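Uncharacterized protein (Kribbella flavida, PDB 4GB5) is of unknown function but carries a SnoaL-like domain of the NTF2 clan, whose cone-shaped fold often encloses a ligand-binding or catalytic pocket. Local coordinates at residues D39-D44 and V56-Y61; S73-A78 and A99-P104; P112-V117 and Q144-L149. One frame throughout, in Å; residues are numbered along the deposited sequence.

Contact 1: D39-D44 and V56-Y61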
ATOM      1  N   ASP A  39      18.472  -4.042 -19.494  1.00 10.79           N
ATOM      2  CA  ASP A  39      18.390  -3.627 -20.894  1.00 12.67           C
ATOM      3  C   ASP A  39      18.938  -4.792 -21.690  1.00 15.26           C
ATOM      4  O   ASP A  39      20.139  -5.026 -21.655  1.00 16.44           O
ATOM      5  CB  ASP A  39      19.247  -2.389 -21.147  1.00 15.52           C
ATOM      6  CG  ASP A  39      19.006  -1.769 -22.507  1.00 14.66           C
ATOM      7  OD1 ASP A  39      18.198  -2.328 -23.288  1.00 15.45           O
ATOM      8  OD2 ASP A  39      19.676  -0.749 -22.821  1.00 20.59           O
ATOM      9  N   PRO A  40      18.080  -5.504 -22.435  1.00 13.76           N
ATOM     10  CA  PRO A  40      16.658  -5.239 -22.626  1.00 13.21           C
ATOM     11  C   PRO A  40      15.791  -5.686 -21.468  1.00 12.16           C
ATOM     12  O   PRO A  40      16.277  -6.276 -20.518  1.00 12.92           O
ATOM     13  CB  PRO A  40      16.342  -6.016 -23.906  1.00 16.99           C
ATOM     14  CG  PRO A  40      17.295  -7.183 -23.871  1.00 19.62           C
ATOM     15  CD  PRO A  40      18.552  -6.634 -23.259  1.00 18.70           C
ATOM     16  N   LEU A  41      14.497  -5.420 -21.610  1.00 15.31           N
ATOM     17  CA  LEU A  41      13.485  -5.694 -20.600  1.00 17.70           C
ATOM     18  C   LEU A  41      12.346  -6.471 -21.261  1.00 14.02           C
ATOM     19  O   LEU A  41      11.907  -6.130 -22.371  1.00 13.87           O
ATOM     20  CB  LEU A  41      12.926  -4.350 -20.081  1.00 18.49           C
ATOM     21  CG  LEU A  41      11.755  -4.333 -19.100  1.00 14.53           C
ATOM     22  CD1 LEU A  41      12.174  -5.089 -17.862  1.00 17.41           C
ATOM     23  CD2 LEU A  41      11.324  -2.974 -18.712  1.00 16.26           C
ATOM     24  N   THR A  42      11.835  -7.510 -20.598  1.00 13.53           N
ATOM     25  CA  THR A  42      10.640  -8.165 -21.065  1.00 13.01           C
ATOM     26  C   THR A  42       9.407  -7.564 -20.401  1.00 12.57           C
ATOM     27  O   THR A  42       9.401  -7.364 -19.194  1.00 12.30           O
ATOM     28  CB  THR A  42      10.712  -9.661 -20.782  1.00 15.44           C
ATOM     29  OG1 THR A  42      11.799 -10.203 -21.541  1.00 16.26           O
ATOM     30  CG2 THR A  42       9.447 -10.345 -21.220  1.00 18.96           C
ATOM     31  N   ILE A  43       8.396  -7.232 -21.203  1.00 13.41           N
ATOM     32  CA  ILE A  43       7.178  -6.633 -20.702  1.00 12.83           C
ATOM     33  C   ILE A  43       5.939  -7.367 -21.183  1.00 13.69           C
ATOM     34  O   ILE A  43       5.886  -7.827 -22.299  1.00 15.53           O
ATOM     35  CB  ILE A  43       7.066  -5.160 -21.111  1.00 15.14           C
ATOM     36  CG1 ILE A  43       7.213  -5.024 -22.602  1.00 17.29           C
ATOM     37  CG2 ILE A  43       8.142  -4.336 -20.432  1.00 16.34           C
ATOM     38  CD1 ILE A  43       6.902  -3.618 -23.118  1.00 20.45           C
ATOM     39  N   ASP A  44       4.957  -7.494 -20.300  1.00 11.86           N
ATOM     40  CA  ASP A  44       3.701  -8.108 -20.630  1.00 12.04           C
ATOM     41  C   ASP A  44       2.592  -7.363 -19.923  1.00 13.16           C
ATOM     42  O   ASP A  44       2.348  -7.533 -18.693  1.00 12.48           O
ATOM     43  CB  ASP A  44       3.720  -9.577 -20.218  1.00 14.12           C
ATOM     44  CG  ASP A  44       2.388 -10.283 -20.471  1.00 16.61           C
ATOM     45  OD1 ASP A  44       1.382  -9.610 -20.804  1.00 17.30           O
ATOM     46  OD2 ASP A  44       2.346 -11.531 -20.280  1.00 20.32           O
ATOM     47  N   VAL A  56      12.147  -5.742 -25.219  1.00 16.09           N
ATOM     48  CA  VAL A  56      12.420  -4.488 -25.898  1.00 18.82           C
ATOM     49  C   VAL A  56      13.645  -3.787 -25.320  1.00 13.35           C
ATOM     50  O   VAL A  56      13.955  -3.943 -24.146  1.00 16.20           O
ATOM     51  CB  VAL A  56      11.224  -3.512 -25.841  1.00 20.39           C
ATOM     52  CG1 VAL A  56       9.993  -4.159 -26.500  1.00 23.67           C
ATOM     53  CG2 VAL A  56      10.938  -3.065 -24.415  1.00 18.89           C
ATOM     54  N   PRO A  57      14.359  -3.015 -26.151  1.00 15.15           N
ATOM     55  CA  PRO A  57      15.399  -2.182 -25.572  1.00 13.82           C
ATOM     56  C   PRO A  57      14.846  -1.264 -24.510  1.00 14.90           C
ATOM     57  O   PRO A  57      13.735  -0.729 -24.627  1.00 14.85           O
ATOM     58  CB  PRO A  57      15.854  -1.332 -26.755  1.00 14.86           C
ATOM     59  CG  PRO A  57      15.580  -2.192 -27.948  1.00 17.02           C
ATOM     60  CD  PRO A  57      14.248  -2.810 -27.602  1.00 17.26           C
ATOM     61  N   LEU A  58      15.656  -1.023 -23.496  1.00 15.21           N
ATOM     62  CA  LEU A  58      15.196  -0.189 -22.397  1.00 14.58           C
ATOM     63  C   LEU A  58      14.881   1.237 -22.857  1.00 16.07           C
ATOM     64  O   LEU A  58      13.907   1.814 -22.377  1.00 14.34           O
ATOM     65  CB  LEU A  58      16.199  -0.224 -21.247  1.00 14.16           C
ATOM     66  CG  LEU A  58      15.758   0.480 -19.985  1.00 13.81           C
ATOM     67  CD1 LEU A  58      14.434  -0.113 -19.474  1.00 11.95           C
ATOM     68  CD2 LEU A  58      16.874   0.356 -18.968  1.00 12.40           C
ATOM     69  N   SER A  59      15.637   1.792 -23.821  1.00 15.43           N
ATOM     70  CA  SER A  59      15.362   3.158 -24.233  1.00 14.70           C
ATOM     71  C   SER A  59      14.010   3.244 -24.970  1.00 15.61           C
ATOM     72  O   SER A  59      13.318   4.251 -24.888  1.00 16.00           O
ATOM     73  CB  SER A  59      16.501   3.719 -25.059  1.00 21.15           C
ATOM     74  OG  SER A  59      16.597   3.026 -26.265  1.00 20.81           O
ATOM     75  N   ASP A  60      13.636   2.189 -25.690  1.00 13.26           N
ATOM     76  CA  ASP A  60      12.319   2.135 -26.320  1.00 14.69           C
ATOM     77  C   ASP A  60      11.226   2.127 -25.243  1.00 15.47           C
ATOM     78  O   ASP A  60      10.189   2.793 -25.396  1.00 14.76           O
ATOM     79  CB  ASP A  60      12.152   0.880 -27.185  1.00 16.28           C
ATOM     80  CG  ASP A  60      12.912   0.957 -28.510  1.00 16.24           C
ATOM     81  OD1 ASP A  60      13.375   2.050 -28.887  1.00 16.93           O
ATOM     82  OD2 ASP A  60      12.992  -0.094 -29.202  1.00 19.74           O
ATOM     83  N   TYR A  61      11.413   1.298 -24.223  1.00 15.40           N
ATOM     84  CA  TYR A  61      10.433   1.186 -23.145  1.00 11.56           C
ATOM     85  C   TYR A  61      10.287   2.549 -22.488  1.00 14.05           C
ATOM     86  O   TYR A  61       9.180   3.020 -22.253  1.00 13.89           O
ATOM     87  CB  TYR A  61      10.911   0.131 -22.126  1.00 11.22           C
ATOM     88  CG  TYR A  61      10.135   0.061 -20.850  1.00 13.08           C
ATOM     89  CD1 TYR A  61      10.672   0.563 -19.680  1.00 16.20           C
ATOM     90  CD2 TYR A  61       8.868  -0.502 -20.823  1.00 16.87           C
ATOM     91  CE1 TYR A  61       9.944   0.490 -18.488  1.00 16.91           C
ATOM     92  CE2 TYR A  61       8.146  -0.579 -19.656  1.00 18.46           C
ATOM     93  CZ  TYR A  61       8.695  -0.101 -18.512  1.00 15.50           C
ATOM     94  OH  TYR A  61       7.946  -0.179 -17.361  1.00 17.20           O
TER
HETATM   95  O   HOH W   1      18.339   0.844 -24.541  1.00 20.26           O
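Leu41 pushes its CD2 methyl straight onto the ring of Tyr61, and around this pair strand 41-44 of the SnoaL-like, NTF2-type fold meets the start of helix 58-69. The methyl sits 3.6 Å from the ring centroid, only 9° off the ring normal, a well-centred CH-pi contact. A chi1 of 174° sets Leu41 CG anti to the backbone N, and from there CD2 stands over the ring centre, a bump on a flat plate. A second bump follows two residues on: Ile43 CG2 approaches Tyr61 CE2 at 3.8 Å, obliquely, while His37 meets the same ring edge-to-face. Leucine suits the first place by offering a slim methyl to the ring face, and beta-branched Ile43 the second, since it can send CG2 to the ring and CD1 toward Val56 CG2. Leu58 CD1 approaches Leu41 CD2 from another side.

The backbones are joined by the antiparallel hydrogen-bonded pair Leu41 and Val56, with Leu41 N to Val56 O at 3.0 Å and Val56 N to Leu41 O at 2.9 Å. At the corner before the strand, the cis peptide ahead of Pro40 turns the chain, and Pro40 CB lies 3.2 Å from Val56 O. Pro57 takes the N-cap position just before the helix, where its ring fixes phi and its missing N-H costs no helical bond.

Asp39 closes the other end. Its OD2 forms a salt bridge with Arg34 and accepts from a water that in turn accepts from Ser59 N, so the carboxylate serves two amides of the first helical turn, one directly: Leu58 N donates to Asp39 OD1 at 2.9 Å, nearly straight at 171° but from well above the carboxylate plane.

Contact 2: S73-A78 and A99-P104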
ATOM      1  N   SER A  73      -2.400  13.774 -15.996  1.00 10.02           N
ATOM      2  CA  SER A  73      -1.954  14.819 -15.106  1.00 10.42           C
ATOM      3  C   SER A  73      -1.089  14.287 -13.974  1.00 11.10           C
ATOM      4  O   SER A  73      -0.136  14.973 -13.497  1.00 14.23           O
ATOM      5  CB  SER A  73      -3.145  15.505 -14.493  1.00 14.66           C
ATOM      6  OG  SER A  73      -3.829  16.185 -15.493  1.00 21.77           O
ATOM      7  N   ALA A  74      -1.450  13.107 -13.487  1.00 10.02           N
ATOM      8  CA  ALA A  74      -0.735  12.458 -12.424  1.00 10.30           C
ATOM      9  C   ALA A  74      -1.094  10.997 -12.439  1.00  7.77           C
ATOM     10  O   ALA A  74      -2.129  10.608 -12.984  1.00  8.64           O
ATOM     11  CB  ALA A  74      -1.095  13.052 -11.075  1.00 12.93           C
ATOM     12  N   THR A  75      -0.238  10.202 -11.829  1.00  7.23           N
ATOM     13  CA  THR A  75      -0.533   8.819 -11.550  1.00  6.89           C
ATOM     14  C   THR A  75      -0.080   8.478 -10.142  1.00  7.78           C
ATOM     15  O   THR A  75       0.743   9.185  -9.559  1.00  9.11           O
ATOM     16  CB  THR A  75       0.119   7.861 -12.541  1.00  7.91           C
ATOM     17  OG1 THR A  75       1.532   8.042 -12.532  1.00  8.75           O
ATOM     18  CG2 THR A  75      -0.363   8.073 -13.962  1.00  9.09           C
ATOM     19  N   HIS A  76      -0.605   7.379  -9.593  1.00  7.94           N
ATOM     20  CA  HIS A  76      -0.129   6.848  -8.333  1.00  6.28           C
ATOM     21  C   HIS A  76      -0.221   5.327  -8.374  1.00  7.68           C
ATOM     22  O   HIS A  76      -1.293   4.755  -8.566  1.00  7.23           O
ATOM     23  CB  HIS A  76      -0.949   7.358  -7.135  1.00  6.26           C
ATOM     24  CG  HIS A  76      -0.322   7.059  -5.806  1.00  6.55           C
ATOM     25  ND1 HIS A  76       0.687   7.843  -5.296  1.00  7.54           N
ATOM     26  CD2 HIS A  76      -0.535   6.076  -4.916  1.00  9.37           C
ATOM     27  CE1 HIS A  76       1.065   7.349  -4.135  1.00  6.96           C
ATOM     28  NE2 HIS A  76       0.350   6.278  -3.886  1.00  7.06           N
ATOM     29  N   HIS A  77       0.932   4.700  -8.192  1.00  8.03           N
ATOM     30  CA  HIS A  77       1.036   3.263  -8.093  1.00  6.06           C
ATOM     31  C   HIS A  77       1.291   2.877  -6.669  1.00  7.30           C
ATOM     32  O   HIS A  77       2.360   3.200  -6.152  1.00  8.23           O
ATOM     33  CB  HIS A  77       2.175   2.715  -8.969  1.00  7.63           C
ATOM     34  CG  HIS A  77       1.933   2.853 -10.429  1.00  7.91           C
ATOM     35  ND1 HIS A  77       1.891   4.075 -11.044  1.00  8.21           N
ATOM     36  CD2 HIS A  77       1.767   1.928 -11.403  1.00  8.04           C
ATOM     37  CE1 HIS A  77       1.662   3.909 -12.340  1.00  9.48           C
ATOM     38  NE2 HIS A  77       1.598   2.610 -12.585  1.00 12.06           N
ATOM     39  N   ALA A  78       0.351   2.139  -6.066  1.00  6.67           N
ATOM     40  CA  ALA A  78       0.522   1.603  -4.724  1.00  5.75           C
ATOM     41  C   ALA A  78       0.795   0.116  -4.859  1.00  5.22           C
ATOM     42  O   ALA A  78      -0.117  -0.673  -5.176  1.00  6.53           O
ATOM     43  CB  ALA A  78      -0.728   1.862  -3.922  1.00  8.22           C
ATOM     44  N   ALA A  99      -3.177   1.021  -9.383  1.00  8.22           N
ATOM     45  CA  ALA A  99      -2.585   2.107 -10.190  1.00  7.04           C
ATOM     46  C   ALA A  99      -3.709   3.049 -10.595  1.00  7.51           C
ATOM     47  O   ALA A  99      -4.639   2.639 -11.287  1.00  8.58           O
ATOM     48  CB  ALA A  99      -1.904   1.568 -11.409  1.00  8.09           C
ATOM     49  N   GLU A 100      -3.597   4.292 -10.173  1.00  7.77           N
ATOM     50  CA  GLU A 100      -4.532   5.362 -10.494  1.00  8.78           C
ATOM     51  C   GLU A 100      -3.906   6.263 -11.543  1.00  6.47           C
ATOM     52  O   GLU A 100      -2.739   6.621 -11.416  1.00  9.35           O
ATOM     53  CB  GLU A 100      -4.831   6.211  -9.274  1.00 11.19           C
ATOM     54  CG  GLU A 100      -5.612   5.485  -8.220  1.00 12.73           C
ATOM     55  CD  GLU A 100      -5.533   6.188  -6.884  1.00 10.04           C
ATOM     56  OE1 GLU A 100      -4.413   6.276  -6.298  1.00  8.73           O
ATOM     57  OE2 GLU A 100      -6.580   6.665  -6.424  1.00 12.96           O
ATOM     58  N   HIS A 101      -4.705   6.688 -12.532  1.00  7.87           N
ATOM     59  CA  HIS A 101      -4.208   7.568 -13.594  1.00 10.60           C
ATOM     60  C   HIS A 101      -5.287   8.637 -13.828  1.00  8.33           C
ATOM     61  O   HIS A 101      -6.440   8.306 -14.187  1.00  9.31           O
ATOM     62  CB  HIS A 101      -4.020   6.819 -14.910  1.00  9.80           C
ATOM     63  CG  HIS A 101      -3.346   5.490 -14.795  1.00 10.08           C
ATOM     64  ND1 HIS A 101      -3.987   4.364 -14.321  1.00  8.24           N
ATOM     65  CD2 HIS A 101      -2.115   5.075 -15.187  1.00 10.06           C
ATOM     66  CE1 HIS A 101      -3.176   3.326 -14.378  1.00 10.13           C
ATOM     67  NE2 HIS A 101      -2.022   3.735 -14.879  1.00 11.36           N
ATOM     68  N   TRP A 102      -4.942   9.901 -13.615  1.00  9.02           N
ATOM     69  CA  TRP A 102      -5.880  11.008 -13.765  1.00  8.91           C
ATOM     70  C   TRP A 102      -5.672  11.718 -15.063  1.00 11.06           C
ATOM     71  O   TRP A 102      -4.561  12.146 -15.366  1.00 11.34           O
ATOM     72  CB  TRP A 102      -5.734  11.967 -12.603  1.00  8.71           C
ATOM     73  CG  TRP A 102      -6.289  11.427 -11.282  1.00  7.99           C
ATOM     74  CD1 TRP A 102      -7.591  11.462 -10.879  1.00 12.44           C
ATOM     75  CD2 TRP A 102      -5.563  10.767 -10.257  1.00  8.90           C
ATOM     76  NE1 TRP A 102      -7.701  10.862  -9.655  1.00 10.05           N
ATOM     77  CE2 TRP A 102      -6.471  10.452  -9.242  1.00 11.66           C
ATOM     78  CE3 TRP A 102      -4.219  10.434 -10.080  1.00  7.26           C
ATOM     79  CZ2 TRP A 102      -6.084   9.802  -8.088  1.00  9.40           C
ATOM     80  CZ3 TRP A 102      -3.843   9.811  -8.909  1.00  8.98           C
ATOM     81  CH2 TRP A 102      -4.784   9.474  -7.957  1.00  9.30           C
ATOM     82  N   LEU A 103      -6.747  11.856 -15.813  1.00  9.74           N
ATOM     83  CA  LEU A 103      -6.732  12.625 -17.053  1.00 10.62           C
ATOM     84  C   LEU A 103      -6.930  14.091 -16.740  1.00 11.90           C
ATOM     85  O   LEU A 103      -7.656  14.447 -15.824  1.00 12.95           O
ATOM     86  CB  LEU A 103      -7.859  12.192 -17.991  1.00 11.61           C
ATOM     87  CG  LEU A 103      -7.649  10.848 -18.685  1.00 13.95           C
ATOM     88  CD1 LEU A 103      -6.524  10.963 -19.693  1.00 19.85           C
ATOM     89  CD2 LEU A 103      -7.317   9.715 -17.707  1.00 19.05           C
ATOM     90  N   PRO A 104      -6.314  14.956 -17.535  1.00 11.79           N
ATOM     91  CA  PRO A 104      -6.585  16.382 -17.376  1.00 12.94           C
ATOM     92  C   PRO A 104      -8.029  16.698 -17.696  1.00 13.75           C
ATOM     93  O   PRO A 104      -8.679  16.047 -18.486  1.00 14.14           O
ATOM     94  CB  PRO A 104      -5.645  17.040 -18.388  1.00 16.26           C
ATOM     95  CG  PRO A 104      -5.404  16.006 -19.408  1.00 21.87           C
ATOM     96  CD  PRO A 104      -5.467  14.665 -18.704  1.00 14.09           C
TER
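His76 and Glu100 exchange two backbone hydrogen bonds, His76 N to Glu100 O at 2.9 Å and Glu100 N to His76 O at 2.8 Å. Beyond them Trp102 N donates to Ala74 O, and Ser73 N reaches Trp102 O in a more bent bond (134°). These rungs tie the open end of an antiparallel beta hairpin. The acid of Glu100 lies alongside His76, OE1 3.7 Å from His76 CB, but its charge is met by Arg98 of its own chain and, in the stronger pairing, Arg98 of the second subunit.

Ala99 CB lies over one face of the His77 ring, offset toward the rim and 3.7 Å from CD2; alanine is small enough to fit so closely. Beside it Thr75 CG2 touches His101 CD2 at 3.7 Å, while Thr75 OG1 turns to Asp25. On the other side of the sheet, Trp102 CE3 comes within 4.2 Å of Ala74 CB, a methyl that leaves room for the indole.

The face with Thr75, His77 and His101 packs against helix 58-69, and His77 also touches helix 6-25; the face with Trp102 meets the second subunit, where Tyr143 stacks on the indole, and strand 114-128 flanks strand 90-102.

Contact 3: P112-V117 and Q144-L149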
ATOM      1  N   PRO A 112     -15.960  11.028 -16.100  1.00 19.54           N
ATOM      2  CA  PRO A 112     -14.967  10.453 -15.193  1.00 18.70           C
ATOM      3  C   PRO A 112     -13.575  10.855 -15.614  1.00 15.61           C
ATOM      4  O   PRO A 112     -13.313  11.060 -16.792  1.00 15.93           O
ATOM      5  CB  PRO A 112     -15.190   8.950 -15.339  1.00 22.31           C
ATOM      6  CG  PRO A 112     -15.809   8.773 -16.650  1.00 29.91           C
ATOM      7  CD  PRO A 112     -16.625  10.001 -16.920  1.00 26.87           C
ATOM      8  N   ASP A 113     -12.671  10.953 -14.650  1.00 14.27           N
ATOM      9  CA  ASP A 113     -11.330  11.359 -14.986  1.00 11.75           C
ATOM     10  C   ASP A 113     -10.257  10.437 -14.467  1.00 11.10           C
ATOM     11  O   ASP A 113      -9.096  10.695 -14.686  1.00 11.33           O
ATOM     12  CB  ASP A 113     -11.050  12.784 -14.543  1.00 12.07           C
ATOM     13  CG  ASP A 113     -10.958  12.947 -13.052  1.00 15.64           C
ATOM     14  OD1 ASP A 113     -11.216  11.984 -12.326  1.00 17.66           O
ATOM     15  OD2 ASP A 113     -10.649  14.100 -12.646  1.00 22.13           O
ATOM     16  N   ARG A 114     -10.628   9.336 -13.839  1.00  9.98           N
ATOM     17  CA  ARG A 114      -9.607   8.483 -13.234  1.00  9.24           C
ATOM     18  C   ARG A 114      -9.715   7.057 -13.727  1.00  9.58           C
ATOM     19  O   ARG A 114     -10.750   6.392 -13.553  1.00 10.86           O
ATOM     20  CB  ARG A 114      -9.671   8.504 -11.705  1.00  8.82           C
ATOM     21  CG  ARG A 114      -8.516   7.813 -10.984  1.00  8.15           C
ATOM     22  CD  ARG A 114      -8.798   6.368 -10.804  1.00 10.59           C
ATOM     23  NE  ARG A 114      -9.713   6.075  -9.706  1.00  8.76           N
ATOM     24  CZ  ARG A 114     -10.888   5.456  -9.788  1.00 10.27           C
ATOM     25  NH1 ARG A 114     -11.473   5.177 -10.951  1.00 10.70           N
ATOM     26  NH2 ARG A 114     -11.569   5.200  -8.666  1.00 12.90           N
ATOM     27  N   TRP A 115      -8.652   6.595 -14.380  1.00  9.73           N
ATOM     28  CA  TRP A 115      -8.531   5.226 -14.840  1.00  8.78           C
ATOM     29  C   TRP A 115      -7.834   4.449 -13.727  1.00  8.05           C
ATOM     30  O   TRP A 115      -6.703   4.738 -13.353  1.00  7.87           O
ATOM     31  CB  TRP A 115      -7.677   5.166 -16.129  1.00 11.06           C
ATOM     32  CG  TRP A 115      -7.347   3.793 -16.595  1.00  8.44           C
ATOM     33  CD1 TRP A 115      -8.143   2.642 -16.541  1.00  9.66           C
ATOM     34  CD2 TRP A 115      -6.124   3.389 -17.229  1.00 10.67           C
ATOM     35  NE1 TRP A 115      -7.456   1.579 -17.102  1.00 11.56           N
ATOM     36  CE2 TRP A 115      -6.217   2.021 -17.503  1.00 12.21           C
ATOM     37  CE3 TRP A 115      -4.944   4.057 -17.553  1.00 13.92           C
ATOM     38  CZ2 TRP A 115      -5.186   1.324 -18.117  1.00 11.51           C
ATOM     39  CZ3 TRP A 115      -3.934   3.361 -18.133  1.00 15.81           C
ATOM     40  CH2 TRP A 115      -4.067   2.009 -18.446  1.00 14.76           C
ATOM     41  N   LEU A 116      -8.532   3.444 -13.228  1.00  7.57           N
ATOM     42  CA  LEU A 116      -8.022   2.574 -12.165  1.00  6.40           C
ATOM     43  C   LEU A 116      -7.728   1.198 -12.687  1.00  7.23           C
ATOM     44  O   LEU A 116      -8.576   0.593 -13.354  1.00  8.86           O
ATOM     45  CB  LEU A 116      -9.073   2.433 -11.043  1.00  8.31           C
ATOM     46  CG  LEU A 116      -8.580   1.645  -9.826  1.00  7.91           C
ATOM     47  CD1 LEU A 116      -7.482   2.322  -9.077  1.00  9.82           C
ATOM     48  CD2 LEU A 116      -9.811   1.387  -8.933  1.00  9.26           C
ATOM     49  N   VAL A 117      -6.520   0.712 -12.392  1.00  7.26           N
ATOM     50  CA  VAL A 117      -6.181  -0.686 -12.635  1.00  7.33           C
ATOM     51  C   VAL A 117      -5.781  -1.292 -11.320  1.00  7.29           C
ATOM     52  O   VAL A 117      -4.890  -0.760 -10.657  1.00  8.06           O
ATOM     53  CB  VAL A 117      -4.986  -0.809 -13.581  1.00  8.47           C
ATOM     54  CG1 VAL A 117      -4.596  -2.288 -13.746  1.00 13.64           C
ATOM     55  CG2 VAL A 117      -5.334  -0.188 -14.891  1.00 10.90           C
ATOM     56  N   GLN A 144     -10.657  -3.130 -13.756  1.00 11.00           N
ATOM     57  CA  GLN A 144     -10.360  -1.782 -14.184  1.00 10.20           C
ATOM     58  C   GLN A 144     -11.603  -0.934 -14.100  1.00 10.90           C
ATOM     59  O   GLN A 144     -12.713  -1.407 -14.365  1.00 13.35           O
ATOM     60  CB  GLN A 144      -9.883  -1.745 -15.626  1.00 11.27           C
ATOM     61  CG  GLN A 144      -8.613  -2.546 -15.920  1.00 12.89           C
ATOM     62  CD  GLN A 144      -8.120  -2.308 -17.327  1.00 15.32           C
ATOM     63  OE1 GLN A 144      -7.784  -1.179 -17.714  1.00 12.83           O
ATOM     64  NE2 GLN A 144      -8.072  -3.368 -18.103  1.00 17.36           N
ATOM     65  N   GLU A 145     -11.407   0.324 -13.767  1.00 10.88           N
ATOM     66  CA  GLU A 145     -12.469   1.327 -13.829  1.00 11.77           C
ATOM     67  C   GLU A 145     -12.105   2.415 -14.826  1.00 12.85           C
ATOM     68  O   GLU A 145     -10.997   2.927 -14.831  1.00 12.51           O
ATOM     69  CB  GLU A 145     -12.677   1.927 -12.455  1.00 17.41           C
ATOM     70  CG  GLU A 145     -14.030   2.423 -12.122  1.00 29.12           C
ATOM     71  CD  GLU A 145     -14.127   2.641 -10.625  1.00 20.73           C
ATOM     72  OE1 GLU A 145     -13.679   3.698 -10.200  1.00 15.94           O
ATOM     73  OE2 GLU A 145     -14.658   1.757  -9.897  1.00 22.97           O
ATOM     74  N   ASN A 146     -13.055   2.736 -15.691  1.00 14.33           N
ATOM     75  CA  ASN A 146     -12.857   3.769 -16.697  1.00 15.71           C
ATOM     76  C   ASN A 146     -11.714   3.460 -17.669  1.00 16.05           C
ATOM     77  O   ASN A 146     -11.004   4.355 -18.088  1.00 16.62           O
ATOM     78  CB  ASN A 146     -12.703   5.158 -16.072  1.00 15.59           C
ATOM     79  CG  ASN A 146     -13.869   5.515 -15.170  1.00 15.52           C
ATOM     80  OD1 ASN A 146     -15.031   5.269 -15.527  1.00 17.73           O
ATOM     81  ND2 ASN A 146     -13.588   6.044 -13.989  1.00 14.46           N
ATOM     82  N   ALA A 147     -11.614   2.206 -18.098  1.00 15.96           N
ATOM     83  CA  ALA A 147     -10.550   1.815 -19.026  1.00 20.34           C
ATOM     84  C   ALA A 147     -10.643   2.566 -20.347  1.00 18.48           C
ATOM     85  O   ALA A 147      -9.636   2.755 -21.055  1.00 21.16           O
ATOM     86  CB  ALA A 147     -10.588   0.337 -19.255  1.00 20.89           C
ATOM     87  N   HIS A 148     -11.841   3.023 -20.699  1.00 20.26           N
ATOM     88  CA  HIS A 148     -12.003   3.786 -21.940  1.00 24.99           C
ATOM     89  C   HIS A 148     -11.167   5.071 -21.926  1.00 22.27           C
ATOM     90  O   HIS A 148     -10.839   5.609 -22.983  1.00 25.70           O
ATOM     91  CB  HIS A 148     -13.472   4.132 -22.188  1.00 29.15           C
ATOM     92  CG  HIS A 148     -14.002   5.197 -21.275  1.00 35.83           C
ATOM     93  ND1 HIS A 148     -14.360   4.946 -19.969  1.00 29.52           N
ATOM     94  CD2 HIS A 148     -14.228   6.519 -21.477  1.00 29.58           C
ATOM     95  CE1 HIS A 148     -14.788   6.062 -19.405  1.00 28.65           C
ATOM     96  NE2 HIS A 148     -14.721   7.033 -20.300  1.00 32.64           N
ATOM     97  N   LEU A 149     -10.825   5.578 -20.744  1.00 22.56           N
ATOM     98  CA  LEU A 149      -9.991   6.780 -20.658  1.00 22.88           C
ATOM     99  C   LEU A 149      -8.539   6.532 -21.099  1.00 24.53           C
ATOM    100  O   LEU A 149      -7.840   7.458 -21.509  1.00 30.00           O
ATOM    101  CB  LEU A 149      -9.991   7.318 -19.217  1.00 23.76           C
ATOM    102  CG  LEU A 149     -11.336   7.788 -18.659  1.00 24.30           C
ATOM    103  CD1 LEU A 149     -11.219   8.349 -17.218  1.00 22.28           C
ATOM    104  CD2 LEU A 149     -11.896   8.832 -19.565  1.00 24.65           C
TER
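Arg114 holds Glu145 end-on, NH1 and NH2 both donating to OE1, at 2.8 Å and 3.0 Å respectively. This oxygen lies near the guanidinium plane; NH1 meets it on the anti side of the carboxylate and NH2 on the syn side, both from the same face and somewhat out of the carboxylate plane. Bends at chi2 (-87°) and chi3 (-78°) fold the arginine chain back, and Leu116 CB lies against one face of the guanidinium. An alanine here would remove both of these N-H donors to Glu145 OE1, and the carboxylate would probably be left without this charge partner and freer to turn. Glu145 OE2 accepts a weak hydrogen bond from Trp102 NE1 of the third subunit, whose indole also packs on Leu116.

Trp115 NE1 donates to Gln144 OE1 at 2.8 Å, with the acceptor in the ring plane and the donor in the amide's carbonyl plane; the extended glutamine chain, lying alongside the indole, brings its carbonyl oxygen to the N-H. Asn146 ND2 donates to Arg114 O at 2.9 Å in a nearly straight bond (169°). Asn146 also has positive phi, a conformation asparagine tolerates well, where the strand ends; Asn146 O then accepts from Leu149 N. Between the two strands, Leu116 and Glu145 form an antiparallel hydrogen-bonded pair, bonded N to O in both directions.

Leu149 CD1 packs 3.5 Å from Pro112 O, and Ala147 gives Trp115 a small neighbour. Strand 90-102 flanks strand 114-128 on the side away from strand 131-145, with His101 stacked on Trp115. Helix 46-49 touches Trp115 and Gln144.

All three contacts reach one mixed sheet, but at different parts of it. Contacts 2 and 3, their centres about 10 Å apart, join directly through strands 90-102 and 114-128: Ala99 N lies 2.8 Å from Val117 O, and Trp115 N 2.8 Å from His101 O, both probable hydrogen bonds. Contact 1 stands apart, its centre about 22 Å from contact 2's and 25 Å from contact 3's, yet helix 58-69 leads from it into strand 74-87, and strand 41-44 adjoins strand 131-145. Phosphate lies about 4 Å from the side chain of Glu100 and about 3 Å from that of Arg114, triethylene glycol about 4 Å from that of Pro57; both probably come from the crystallisation liquor, and neither establishes an active site.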